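Local structure of guanine deaminase (Escherichia coli, 6OHB) at the interface of chains A and B. The protein catalyses the zinc-dependent hydrolytic deamination of guanine to xanthine and ammonia in purine degradation, as a member of the amidohydrolase superfamily. Sequence-based numbering; all coordinates share one arbitrary frame. Chains: chain A/B, Guanine deaminase.

The interface of chains A and B. Residues chain A 398, 401-402, 405-406, 411, 415; chain B 88-91.
A:Arg402, near the end of helix 397-404, reaches across to the loop B:Ser88 to B:Val91 and takes hold of its backbone. Its side chain runs extended from CG to NE, and NE donates a hydrogen bond to the carbonyl O of B:Ser88 at 2.6 Å, with that oxygen at the edge of the guanidinium and in its plane. NH2 adds a weak hydrogen bond to the same oxygen, while the carbonyl carbon of B:Met90 sits over the centre of one guanidinium face, 4.0 Å from the plane. An alanine here would probably leave the B:Ser88 carbonyl without its mate across the interface and open a gap beside the B:Met90 backbone.

This two-fold symmetric interface, whose twin patch has the chains exchanged, clasps a loop that directly follows the zinc and substrate segment, His82 to Gln87, and may help steady it; the structure alone does not show whether this is the working dimer.

The tight packing is around B:Val91. Its CG1, anti to the carbonyl carbon (chi1 -52°), points between helices 397-404 and 409-419 and meets CG2 of A:Val415 at 3.5 Å and CB of A:Arg402 at 3.7 Å. Toward the other end of the segment, CG of A:Leu401 lies against CB of B:Glu89 at 3.5 Å.

Contact is looser at A:Asn405, whose amide and the B:Glu89 carboxylate are turned 88° apart, and at A:Asp411, whose OD2 stays 4.0 Å from CG2 of B:Val91. Beside that CG2, A:Ser406 turns its hydroxyl OG back to the carbonyl O of A:Arg402, a 2.8 Å hydrogen bond.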
# COMPACT_ATOMS: atom_id res chain seq x y z
N LEU A 398 12.70 9.98 -0.52
CA LEU A 398 11.38 10.59 -0.38
C LEU A 398 10.97 10.68 1.09
O LEU A 398 10.38 11.68 1.51
CB LEU A 398 10.34 9.79 -1.17
CG LEU A 398 8.90 10.33 -1.18
CD1 LEU A 398 8.84 11.68 -1.86
CD2 LEU A 398 7.98 9.34 -1.86
N LEU A 401 12.85 13.58 2.61
CA LEU A 401 12.30 14.88 2.23
C LEU A 401 11.01 15.18 2.99
O LEU A 401 10.86 16.27 3.57
CB LEU A 401 12.09 14.92 0.71
CG LEU A 401 11.21 16.01 0.10
CD1 LEU A 401 11.98 17.31 -0.01
CD2 LEU A 401 10.72 15.58 -1.27
N ARG A 402 10.08 14.22 3.03
CA ARG A 402 8.81 14.47 3.70
C ARG A 402 8.97 14.55 5.22
O ARG A 402 8.18 15.22 5.89
CB ARG A 402 7.79 13.38 3.35
CG ARG A 402 7.48 13.29 1.86
CD ARG A 402 6.14 12.62 1.60
NE ARG A 402 5.62 12.94 0.28
CZ ARG A 402 4.37 12.69 -0.12
NH1 ARG A 402 3.51 12.12 0.71
NH2 ARG A 402 3.98 13.02 -1.35
N ASN A 405 10.31 17.99 5.93
CA ASN A 405 9.28 19.00 5.69
C ASN A 405 8.15 18.95 6.71
O ASN A 405 7.26 19.81 6.67
CB ASN A 405 8.70 18.81 4.28
CG ASN A 405 8.39 20.12 3.61
OD1 ASN A 405 9.30 20.85 3.20
ND2 ASN A 405 7.11 20.45 3.52
N SER A 406 8.21 18.03 7.66
CA SER A 406 7.21 17.91 8.71
C SER A 406 7.69 18.65 9.95
O SER A 406 8.85 18.52 10.35
CB SER A 406 6.94 16.44 9.03
OG SER A 406 6.32 15.79 7.94
N ASP A 411 2.94 14.67 12.24
CA ASP A 411 3.36 14.66 10.85
C ASP A 411 4.45 13.63 10.61
O ASP A 411 4.43 12.92 9.60
CB ASP A 411 3.83 16.06 10.43
CG ASP A 411 2.68 16.95 9.99
OD1 ASP A 411 1.52 16.48 9.97
OD2 ASP A 411 2.94 18.12 9.64
N VAL A 415 4.25 10.38 8.21
CA VAL A 415 5.21 10.08 7.16
C VAL A 415 5.67 8.64 7.27
O VAL A 415 5.69 7.88 6.29
CB VAL A 415 6.41 11.05 7.24
CG1 VAL A 415 7.59 10.54 6.40
CG2 VAL A 415 6.01 12.45 6.82
N SER B 88 6.04 16.73 -4.23
CA SER B 88 6.67 15.50 -3.74
C SER B 88 6.81 15.50 -2.22
O SER B 88 6.65 14.45 -1.58
CB SER B 88 8.05 15.31 -4.38
OG SER B 88 7.99 15.35 -5.79
N GLU B 89 7.08 16.65 -1.62
CA GLU B 89 7.35 16.76 -0.19
C GLU B 89 6.09 16.92 0.66
O GLU B 89 6.21 17.16 1.87
CB GLU B 89 8.29 17.93 0.09
CG GLU B 89 7.71 19.31 -0.19
CD GLU B 89 8.01 19.79 -1.61
OE1 GLU B 89 7.83 19.00 -2.56
OE2 GLU B 89 8.43 20.95 -1.77
N MET B 90 4.91 16.76 0.08
CA MET B 90 3.67 17.10 0.77
C MET B 90 3.31 16.04 1.81
O MET B 90 3.37 14.84 1.54
CB MET B 90 2.54 17.24 -0.24
CG MET B 90 1.55 18.34 0.08
SD MET B 90 0.43 18.64 -1.30
CE MET B 90 -0.59 17.20 -1.20
N VAL B 91 2.92 16.49 3.00
CA VAL B 91 2.33 15.61 4.01
C VAL B 91 1.04 16.24 4.50
O VAL B 91 1.02 17.41 4.91
CB VAL B 91 3.31 15.30 5.16
CG1 VAL B 91 4.62 14.80 4.60
CG2 VAL B 91 3.57 16.52 6.03